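Local structure of enterotoxin type A (Staphylococcus aureus, 1ESF) at residues K84-G89 and G110-D115. The protein acts as a superantigen, binding MHC class II and T-cell receptor molecules to drive T-cell activation, and causes staphylococcal food poisoning. Sequence-based numbering, arbitrary orientation.
Sequences KVDLYG and GVTLHD
Val85 and Val111 meet on the buried side of this antiparallel pair: CG1 of Val111, swung anti to its own backbone N (chi1 -177°), lies 3.6 Å from CB of Val85 and almost as near its CG1. Leu87 joins them more loosely from the same face, and Tyr80 of helix 74-80 covers both valines. Outward from this patch the two backbones are laced together. Asp86 and Thr112 form the hydrogen-bonded pair, with Asp86 N to Thr112 O at 2.8 Å and a longer return bond from Thr112 N to Asp86 O. Tyr88 N donates to Gly110 O (2.9 Å) at one end; at the other, His114 N donates to Lys84 O. On the opposite face from the valines, ND1 of His114 donates to OD1 of Asp86 (2.9 Å); the N-H comes to the syn side of OD1, tilted from the carboxylate plane, while OD1 sits at the ring edge, near the ring plane, and carboxylate and ring stand 76° apart. A water joins Asp86 OD2, Thr112 OG1 and Leu113 O, and a second links Lys84 O to Asp115 N. This is the hairpin of strands 85-92 and 104-113 in the OB-fold domain, with strand 35-41 on the far side of 85-92. OD1 accepts from both His114 ND1 and Asn40 N, and OD2 is held by the water, so both carboxylate oxygens are engaged; the buried acid is thus fixed in place, and its negative charge would tend to favour a protonated His114.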
ATOM      1  N   LYS A  84      10.919  13.964 -12.987  1.00 31.72           N
ATOM      2  CA  LYS A  84      11.611  13.676 -11.751  1.00 29.58           C
ATOM      3  C   LYS A  84      10.490  13.166 -10.856  1.00 25.63           C
ATOM      4  O   LYS A  84       9.446  13.815 -10.747  1.00 28.06           O
ATOM      5  CB  LYS A  84      12.247  14.892 -11.157  1.00 26.90           C
ATOM      6  CG  LYS A  84      13.491  14.434 -10.591  1.00 31.99           C
ATOM      7  CD  LYS A  84      14.433  14.064 -11.702  1.00 34.34           C
ATOM      8  CE  LYS A  84      15.452  15.127 -11.779  1.00 39.90           C
ATOM      9  NZ  LYS A  84      14.704  16.434 -11.745  1.00 47.74           N
ATOM     10  N   VAL A  85      10.699  11.983 -10.286  1.00 25.06           N
ATOM     11  CA  VAL A  85       9.701  11.278  -9.465  1.00 23.37           C
ATOM     12  C   VAL A  85      10.286  10.740  -8.171  1.00 20.87           C
ATOM     13  O   VAL A  85      11.496  10.557  -8.108  1.00 19.92           O
ATOM     14  CB  VAL A  85       9.130  10.009 -10.297  1.00 23.66           C
ATOM     15  CG1 VAL A  85       8.467  10.437 -11.598  1.00 24.07           C
ATOM     16  CG2 VAL A  85      10.257   9.009 -10.656  1.00 22.47           C
ATOM     17  N   ASP A  86       9.438  10.502  -7.154  1.00 20.55           N
ATOM     18  CA  ASP A  86       9.848   9.878  -5.883  1.00 19.46           C
ATOM     19  C   ASP A  86       9.182   8.506  -5.896  1.00 18.35           C
ATOM     20  O   ASP A  86       8.133   8.362  -6.473  1.00 19.04           O
ATOM     21  CB  ASP A  86       9.295  10.627  -4.651  1.00 19.11           C
ATOM     22  CG  ASP A  86       9.933  11.998  -4.443  1.00 22.18           C
ATOM     23  OD1 ASP A  86      11.090  12.125  -4.793  1.00 25.21           O
ATOM     24  OD2 ASP A  86       9.310  12.948  -3.932  1.00 19.10           O
ATOM     25  N   LEU A  87       9.750   7.512  -5.254  1.00 17.46           N
ATOM     26  CA  LEU A  87       9.144   6.215  -5.248  1.00 18.25           C
ATOM     27  C   LEU A  87       8.979   5.623  -3.865  1.00 19.74           C
ATOM     28  O   LEU A  87       9.895   5.660  -3.071  1.00 22.40           O
ATOM     29  CB  LEU A  87       9.958   5.244  -6.061  1.00 18.77           C
ATOM     30  CG  LEU A  87      10.056   5.465  -7.576  1.00 22.83           C
ATOM     31  CD1 LEU A  87      11.255   6.340  -7.950  1.00 24.53           C
ATOM     32  CD2 LEU A  87      10.234   4.130  -8.177  1.00 26.12           C
ATOM     33  N   TYR A  88       7.804   5.056  -3.591  1.00 20.04           N
ATOM     34  CA  TYR A  88       7.536   4.399  -2.330  1.00 17.90           C
ATOM     35  C   TYR A  88       6.490   3.280  -2.524  1.00 17.94           C
ATOM     36  O   TYR A  88       5.287   3.553  -2.613  1.00 19.57           O
ATOM     37  CB  TYR A  88       7.043   5.415  -1.305  1.00 18.81           C
ATOM     38  CG  TYR A  88       7.045   4.908   0.125  1.00 17.77           C
ATOM     39  CD1 TYR A  88       6.371   3.710   0.502  1.00 17.49           C
ATOM     40  CD2 TYR A  88       7.693   5.628   1.105  1.00 17.50           C
ATOM     41  CE1 TYR A  88       6.370   3.274   1.813  1.00 15.61           C
ATOM     42  CE2 TYR A  88       7.685   5.201   2.418  1.00 17.90           C
ATOM     43  CZ  TYR A  88       7.031   4.031   2.766  1.00 16.84           C
ATOM     44  OH  TYR A  88       7.079   3.678   4.091  1.00 20.67           O
ATOM     45  N   GLY A  89       6.941   2.030  -2.534  1.00 16.39           N
ATOM     46  CA  GLY A  89       6.030   0.894  -2.702  1.00 17.24           C
ATOM     47  C   GLY A  89       6.710  -0.430  -2.403  1.00 19.27           C
ATOM     48  O   GLY A  89       7.926  -0.461  -2.105  1.00 21.34           O
ATOM     49  N   GLY A 110       3.111   3.488  -6.901  1.00 16.45           N
ATOM     50  CA  GLY A 110       4.097   4.010  -5.941  1.00 16.48           C
ATOM     51  C   GLY A 110       4.971   5.206  -6.391  1.00 17.14           C
ATOM     52  O   GLY A 110       5.937   5.537  -5.765  1.00 17.94           O
ATOM     53  N   VAL A 111       4.546   5.915  -7.419  1.00 18.86           N
ATOM     54  CA  VAL A 111       5.255   7.011  -8.006  1.00 16.93           C
ATOM     55  C   VAL A 111       4.523   8.313  -7.823  1.00 16.33           C
ATOM     56  O   VAL A 111       3.350   8.414  -8.102  1.00 20.70           O
ATOM     57  CB  VAL A 111       5.430   6.700  -9.526  1.00 21.46           C
ATOM     58  CG1 VAL A 111       6.257   7.803 -10.270  1.00 20.15           C
ATOM     59  CG2 VAL A 111       6.116   5.337  -9.672  1.00 18.33           C
ATOM     60  N   THR A 112       5.231   9.321  -7.344  1.00 17.65           N
ATOM     61  CA  THR A 112       4.665  10.634  -7.178  1.00 16.97           C
ATOM     62  C   THR A 112       5.688  11.578  -7.809  1.00 19.42           C
ATOM     63  O   THR A 112       6.866  11.265  -7.875  1.00 19.95           O
ATOM     64  CB  THR A 112       4.517  11.031  -5.712  1.00 16.04           C
ATOM     65  OG1 THR A 112       5.703  10.666  -5.023  1.00 18.59           O
ATOM     66  CG2 THR A 112       3.291  10.393  -5.080  1.00 15.21           C
ATOM     67  N   LEU A 113       5.226  12.706  -8.307  1.00 22.26           N
ATOM     68  CA  LEU A 113       6.098  13.722  -8.897  1.00 26.02           C
ATOM     69  C   LEU A 113       6.954  14.346  -7.769  1.00 26.46           C
ATOM     70  O   LEU A 113       6.467  14.580  -6.649  1.00 21.27           O
ATOM     71  CB  LEU A 113       5.240  14.742  -9.658  1.00 25.36           C
ATOM     72  CG  LEU A 113       4.712  14.272 -11.039  1.00 29.29           C
ATOM     73  CD1 LEU A 113       3.724  15.281 -11.614  1.00 29.34           C
ATOM     74  CD2 LEU A 113       5.852  14.030 -12.024  1.00 29.17           C
ATOM     75  N   HIS A 114       8.246  14.529  -8.051  1.00 28.61           N
ATOM     76  CA  HIS A 114       9.187  15.023  -7.066  1.00 30.32           C
ATOM     77  C   HIS A 114       9.172  16.513  -6.784  1.00 36.39           C
ATOM     78  O   HIS A 114       9.377  16.959  -5.624  1.00 36.60           O
ATOM     79  CB  HIS A 114      10.597  14.617  -7.433  1.00 28.30           C
ATOM     80  CG  HIS A 114      11.647  15.299  -6.607  1.00 32.42           C
ATOM     81  ND1 HIS A 114      12.281  14.686  -5.545  1.00 34.39           N
ATOM     82  CD2 HIS A 114      12.132  16.564  -6.647  1.00 32.13           C
ATOM     83  CE1 HIS A 114      13.097  15.543  -4.956  1.00 33.95           C
ATOM     84  NE2 HIS A 114      13.022  16.689  -5.607  1.00 34.93           N
ATOM     85  N   ASP A 115       8.974  17.290  -7.842  1.00 39.08           N
ATOM     86  CA  ASP A 115       9.009  18.738  -7.706  1.00 42.71           C
ATOM     87  C   ASP A 115       7.812  19.329  -6.969  1.00 43.17           C
ATOM     88  O   ASP A 115       6.666  18.962  -7.228  1.00 43.98           O
ATOM     89  CB  ASP A 115       9.248  19.414  -9.075  1.00 44.52           C
ATOM     90  CG  ASP A 115      10.593  18.991  -9.723  1.00 47.95           C
ATOM     91  OD1 ASP A 115      11.632  18.786  -9.018  1.00 43.94           O
ATOM     92  OD2 ASP A 115      10.586  18.833 -10.967  1.00 53.98           O
TER
HETATM   93  O   HOH W   1      10.398  16.962 -13.311  1.00 36.48           O
HETATM   94  O   HOH W   2       8.639  16.438 -10.868  1.00 36.59           O
HETATM   95  O   HOH W   3       6.751  13.122  -4.522  1.00 24.59           O